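Long-range contact in mandelate racemase/muconate lactonizing protein (Alicyclobacillus acidocaldarius LAA1, PDB 3QLD), which belongs to the enolase superfamily, pairing an alpha+beta N-terminal capping domain with a TIM-barrel-like C-terminal domain: residues Q87-R99 / V108-A120. Sequence-based numbering, arbitrary orientation. Where two conformers were deposited one is given.
Sequences QDVDPRTVCEALR and VAAIEMAVWDWYA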
loop_
_atom_site.group_PDB
_atom_site.type_symbol
_atom_site.label_atom_id
_atom_site.label_comp_id
_atom_site.label_asym_id
_atom_site.label_seq_id
_atom_site.Cartn_x
_atom_site.Cartn_y
_atom_site.Cartn_z
ATOM N N GLN A 87 29.669 -8.782 -14.477
ATOM C CA GLN A 87 30.665 -9.687 -13.888
ATOM C C GLN A 87 30.278 -10.108 -12.504
ATOM O O GLN A 87 30.363 -11.291 -12.147
ATOM C CB GLN A 87 32.083 -9.087 -13.909
ATOM C CG GLN A 87 32.216 -7.635 -13.379
ATOM C CD GLN A 87 33.615 -7.350 -12.801
ATOM O OE1 GLN A 87 34.631 -7.910 -13.253
ATOM N NE2 GLN A 87 33.664 -6.493 -11.787
ATOM N N ASP A 88 29.831 -9.144 -11.718
ATOM C CA ASP A 88 29.315 -9.481 -10.419
ATOM C C ASP A 88 27.888 -8.974 -10.268
ATOM O O ASP A 88 27.521 -7.886 -10.771
ATOM C CB ASP A 88 30.240 -8.948 -9.334
ATOM C CG ASP A 88 31.669 -9.491 -9.472
ATOM O OD1 ASP A 88 31.864 -10.733 -9.436
ATOM O OD2 ASP A 88 32.596 -8.676 -9.621
ATOM N N VAL A 89 27.070 -9.812 -9.642
ATOM C CA VAL A 89 25.769 -9.360 -9.169
ATOM C C VAL A 89 25.900 -9.074 -7.674
ATOM O O VAL A 89 26.132 -9.981 -6.883
ATOM C CB VAL A 89 24.648 -10.368 -9.474
ATOM C CG1 VAL A 89 23.332 -9.827 -9.011
ATOM C CG2 VAL A 89 24.593 -10.665 -10.973
ATOM N N ASP A 90 25.785 -7.796 -7.313
ATOM C CA ASP A 90 25.882 -7.332 -5.932
ATOM C C ASP A 90 24.441 -7.321 -5.322
ATOM O O ASP A 90 23.596 -6.535 -5.772
ATOM C CB ASP A 90 26.503 -5.925 -5.916
ATOM C CG ASP A 90 26.705 -5.372 -4.499
ATOM O OD1 ASP A 90 26.352 -6.058 -3.506
ATOM O OD2 ASP A 90 27.252 -4.238 -4.374
ATOM N N PRO A 91 24.148 -8.205 -4.340
ATOM C CA PRO A 91 22.776 -8.204 -3.778
ATOM C C PRO A 91 22.424 -6.878 -3.152
ATOM O O PRO A 91 21.257 -6.596 -2.926
ATOM C CB PRO A 91 22.803 -9.275 -2.684
ATOM C CG PRO A 91 24.242 -9.697 -2.546
ATOM C CD PRO A 91 25.021 -9.205 -3.706
ATOM N N ARG A 92 23.439 -6.074 -2.848
ATOM C CA ARG A 92 23.227 -4.764 -2.205
ATOM C C ARG A 92 22.462 -3.782 -3.072
ATOM O O ARG A 92 21.827 -2.853 -2.560
ATOM C CB ARG A 92 24.571 -4.150 -1.726
ATOM C CG ARG A 92 25.085 -4.814 -0.430
ATOM C CD ARG A 92 26.496 -4.353 -0.058
ATOM N NE ARG A 92 27.143 -5.156 0.996
ATOM C CZ ARG A 92 26.847 -5.125 2.310
ATOM N NH1 ARG A 92 25.856 -4.348 2.787
ATOM N NH2 ARG A 92 27.536 -5.899 3.157
ATOM N N THR A 93 22.506 -3.985 -4.375
ATOM C CA THR A 93 21.982 -3.040 -5.291
ATOM C C THR A 93 20.761 -3.524 -6.064
ATOM O O THR A 93 20.249 -2.815 -6.928
ATOM C CB THR A 93 23.058 -2.608 -6.259
ATOM O OG1 THR A 93 23.356 -3.670 -7.156
ATOM C CG2 THR A 93 24.358 -2.214 -5.486
ATOM N N VAL A 94 20.317 -4.732 -5.788
ATOM C CA VAL A 94 19.263 -5.336 -6.605
ATOM C C VAL A 94 17.958 -4.509 -6.527
ATOM O O VAL A 94 17.227 -4.431 -7.526
ATOM C CB VAL A 94 19.112 -6.889 -6.361
ATOM C CG1 VAL A 94 18.753 -7.152 -4.972
ATOM C CG2 VAL A 94 18.081 -7.473 -7.282
ATOM N N CYS A 95 17.676 -3.839 -5.406
ATOM C CA CYS A 95 16.449 -3.020 -5.341
ATOM C C CYS A 95 16.379 -1.870 -6.358
ATOM O O CYS A 95 15.278 -1.325 -6.646
ATOM C CB CYS A 95 16.121 -2.554 -3.930
ATOM S SG CYS A 95 15.658 -3.939 -2.869
ATOM N N GLU A 96 17.517 -1.549 -6.970
ATOM C CA GLU A 96 17.513 -0.559 -8.004
ATOM C C GLU A 96 16.808 -1.075 -9.270
ATOM O O GLU A 96 16.239 -0.269 -10.039
ATOM C CB GLU A 96 18.934 -0.002 -8.245
ATOM C CG GLU A 96 19.570 -0.265 -9.618
ATOM C CD GLU A 96 21.118 -0.270 -9.542
ATOM O OE1 GLU A 96 21.772 -0.637 -10.559
ATOM O OE2 GLU A 96 21.667 0.094 -8.458
ATOM N N ALA A 97 16.753 -2.389 -9.474
ATOM C CA ALA A 97 15.961 -2.916 -10.617
ATOM C C ALA A 97 14.481 -2.558 -10.444
ATOM O O ALA A 97 13.719 -2.528 -11.420
ATOM C CB ALA A 97 16.065 -4.400 -10.697
ATOM N N LEU A 98 14.092 -2.358 -9.189
ATOM C CA LEU A 98 12.665 -2.217 -8.831
ATOM C C LEU A 98 12.367 -0.822 -8.292
ATOM O O LEU A 98 11.287 -0.599 -7.697
ATOM C CB LEU A 98 12.278 -3.267 -7.800
ATOM C CG LEU A 98 12.611 -4.721 -8.183
ATOM C CD1 LEU A 98 12.250 -5.698 -7.007
ATOM C CD2 LEU A 98 11.921 -5.138 -9.469
ATOM N N ARG A 99 13.295 0.120 -8.507
ATOM C CA ARG A 99 13.172 1.422 -7.830
ATOM C C ARG A 99 11.897 2.184 -8.252
ATOM O O ARG A 99 11.437 3.003 -7.482
ATOM C CB ARG A 99 14.416 2.298 -8.050
ATOM C CG ARG A 99 14.574 2.711 -9.542
ATOM C CD ARG A 99 16.018 3.016 -9.892
ATOM N NE ARG A 99 16.150 3.695 -11.183
ATOM C CZ ARG A 99 17.293 3.783 -11.872
ATOM N NH1 ARG A 99 18.409 3.213 -11.411
ATOM N NH2 ARG A 99 17.323 4.429 -13.034
ATOM N N VAL A 108 8.688 -7.325 -3.480
ATOM C CA VAL A 108 10.019 -6.802 -3.729
ATOM C C VAL A 108 11.034 -7.583 -2.891
ATOM O O VAL A 108 12.100 -7.994 -3.398
ATOM C CB VAL A 108 10.080 -5.264 -3.425
ATOM C CG1 VAL A 108 11.527 -4.797 -3.271
ATOM C CG2 VAL A 108 9.444 -4.458 -4.596
ATOM N N ALA A 109 10.704 -7.778 -1.629
ATOM C CA ALA A 109 11.583 -8.466 -0.681
ATOM C C ALA A 109 11.877 -9.896 -1.146
ATOM O O ALA A 109 12.990 -10.452 -0.890
ATOM C CB ALA A 109 10.890 -8.556 0.631
ATOM N N ALA A 110 10.880 -10.555 -1.760
ATOM C CA ALA A 110 11.146 -11.928 -2.190
ATOM C C ALA A 110 12.266 -11.977 -3.262
ATOM O O ALA A 110 13.145 -12.852 -3.237
ATOM C CB ALA A 110 9.856 -12.658 -2.612
ATOM N N ILE A 111 12.239 -11.031 -4.185
ATOM C CA ILE A 111 13.304 -10.904 -5.153
ATOM C C ILE A 111 14.639 -10.659 -4.451
ATOM O O ILE A 111 15.604 -11.472 -4.572
ATOM C CB ILE A 111 12.991 -9.769 -6.130
ATOM C CG1 ILE A 111 11.688 -10.103 -6.859
ATOM C CG2 ILE A 111 14.171 -9.537 -7.114
ATOM C CD1 ILE A 111 11.824 -11.347 -7.751
ATOM N N GLU A 112 14.685 -9.562 -3.691
ATOM C CA GLU A 112 15.919 -9.128 -3.034
ATOM C C GLU A 112 16.533 -10.242 -2.152
ATOM O O GLU A 112 17.758 -10.476 -2.194
ATOM C CB GLU A 112 15.634 -7.884 -2.220
ATOM C CG GLU A 112 16.931 -7.152 -1.751
ATOM C CD GLU A 112 17.200 -7.420 -0.282
ATOM O OE1 GLU A 112 16.600 -8.339 0.382
ATOM O OE2 GLU A 112 17.976 -6.638 0.289
HETATM N N MSE A 113 15.709 -10.926 -1.376
HETATM C CA MSE A 113 16.198 -11.932 -0.437
HETATM C C MSE A 113 16.695 -13.219 -1.147
HETATM O O MSE A 113 17.687 -13.836 -0.680
HETATM C CB MSE A 113 15.166 -12.256 0.622
HETATM C CG MSE A 113 14.987 -11.038 1.596
HETATM SE SE MSE A 113 13.372 -11.119 2.684
HETATM C CE MSE A 113 13.745 -12.329 4.102
ATOM N N ALA A 114 16.051 -13.579 -2.269
ATOM C CA ALA A 114 16.506 -14.754 -3.054
ATOM C C ALA A 114 17.882 -14.400 -3.652
ATOM O O ALA A 114 18.778 -15.275 -3.739
ATOM C CB ALA A 114 15.488 -15.079 -4.124
ATOM N N VAL A 115 18.095 -13.134 -4.054
ATOM C CA VAL A 115 19.400 -12.754 -4.608
ATOM C C VAL A 115 20.537 -12.805 -3.529
ATOM O O VAL A 115 21.652 -13.318 -3.788
ATOM C CB VAL A 115 19.344 -11.407 -5.288
ATOM C CG1 VAL A 115 20.720 -10.967 -5.786
ATOM C CG2 VAL A 115 18.397 -11.493 -6.462
ATOM N N TRP A 116 20.250 -12.292 -2.337
ATOM C CA TRP A 116 21.149 -12.457 -1.180
ATOM C C TRP A 116 21.472 -13.930 -0.918
ATOM O O TRP A 116 22.626 -14.296 -0.575
ATOM C CB TRP A 116 20.526 -11.838 0.078
ATOM C CG TRP A 116 20.818 -10.379 0.244
ATOM C CD1 TRP A 116 20.011 -9.330 -0.082
ATOM C CD2 TRP A 116 21.999 -9.802 0.825
ATOM N NE1 TRP A 116 20.624 -8.134 0.226
ATOM C CE2 TRP A 116 21.834 -8.402 0.810
ATOM C CE3 TRP A 116 23.169 -10.346 1.386
ATOM C CZ2 TRP A 116 22.805 -7.528 1.302
ATOM C CZ3 TRP A 116 24.165 -9.454 1.864
ATOM C CH2 TRP A 116 23.960 -8.069 1.815
ATOM N N ASP A 117 20.453 -14.771 -1.056
ATOM C CA ASP A 117 20.551 -16.161 -0.718
ATOM C C ASP A 117 21.409 -16.836 -1.780
ATOM O O ASP A 117 22.275 -17.653 -1.449
ATOM C CB ASP A 117 19.139 -16.787 -0.630
ATOM C CG ASP A 117 19.152 -18.212 -0.125
ATOM O OD1 ASP A 117 19.129 -18.416 1.121
ATOM O OD2 ASP A 117 19.180 -19.132 -1.012
ATOM N N TRP A 118 21.144 -16.522 -3.048
ATOM C CA TRP A 118 21.922 -17.071 -4.167
ATOM C C TRP A 118 23.366 -16.642 -3.991
ATOM O O TRP A 118 24.267 -17.482 -4.111
ATOM C CB TRP A 118 21.401 -16.564 -5.514
ATOM C CG TRP A 118 22.444 -16.654 -6.596
ATOM C CD1 TRP A 118 22.771 -17.792 -7.319
ATOM C CD2 TRP A 118 23.325 -15.621 -7.044
ATOM N NE1 TRP A 118 23.757 -17.502 -8.212
ATOM C CE2 TRP A 118 24.140 -16.188 -8.058
ATOM C CE3 TRP A 118 23.500 -14.253 -6.707
ATOM C CZ2 TRP A 118 25.116 -15.446 -8.737
ATOM C CZ3 TRP A 118 24.450 -13.508 -7.397
ATOM C CH2 TRP A 118 25.277 -14.119 -8.381
ATOM N N TYR A 119 23.589 -15.375 -3.625
ATOM C CA TYR A 119 24.928 -14.828 -3.519
ATOM C C TYR A 119 25.762 -15.534 -2.442
ATOM O O TYR A 119 26.953 -15.819 -2.673
ATOM C CB TYR A 119 24.894 -13.295 -3.286
ATOM C CG TYR A 119 26.259 -12.665 -3.140
ATOM C CD1 TYR A 119 26.900 -12.648 -1.896
ATOM C CD2 TYR A 119 26.924 -12.140 -4.231
ATOM C CE1 TYR A 119 28.195 -12.087 -1.751
ATOM C CE2 TYR A 119 28.218 -11.563 -4.109
ATOM C CZ TYR A 119 28.828 -11.545 -2.854
ATOM O OH TYR A 119 30.080 -10.994 -2.712
ATOM N N ALA A 120 25.161 -15.811 -1.285
ATOM C CA ALA A 120 25.835 -16.601 -0.267
ATOM C C ALA A 120 26.227 -18.000 -0.770
ATOM O O ALA A 120 27.316 -18.487 -0.474
ATOM C CB ALA A 120 24.976 -16.713 1.009
#
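Pro91 sits between the rings of Trp116 and Tyr119, and this double CH-pi contact is the largest single part of the packing within the enolase-type N-terminal domain, where the connection leading out of helix 61-80 runs back over helix 105-123. CB of Pro91 stands almost on the normal of the Trp116 five-membered ring, 5° off it and 3.5 Å from its centroid. On Tyr119 the proline CD lies over one face, displaced toward the rim, 3.9 Å from the ring centroid. The tyrosine is brought there by a CG anti to its own nitrogen (chi1 179°). Over the Arg92 guanidinium centre stands Trp116 CH2, with the two planes 80° apart.

Apolar contacts extend the interface along the helix. Val89 meets the Trp118 indole obliquely through CB, 3.8 Å from CZ3, while the indole NE1 is hydrogen-bonded to Asp38 OD1. Next along, CG2 of Val94 packs against CG2 of Val115 at 4.1 Å. At the far end CD1 of Leu98 reaches both methyls of Val108, each 3.9 Å away. The other side of the helix lies on strands 25-38 and 43-48, through Ala110 and Ala114.

No hydrogen bond joins the two segments; polar groups find partners within their own segment or beyond the pair, with Val89 O the exception. An Asx turn, Arg92 N to Asp90 OD1, shapes the chain around the proline. The bent side chain of Glu112 offers its CG to Cys95 SG at 3.6 Å, whereas its carboxylate takes the backbone N-H groups of Phe277 and Gly278; a weak bond from Trp116 NE1 to OE2 adds to these. The carbonyl oxygen of Val89 is buried without a partner, at the edge of the Trp118 ring and 3.5 Å from Tyr119 CD2.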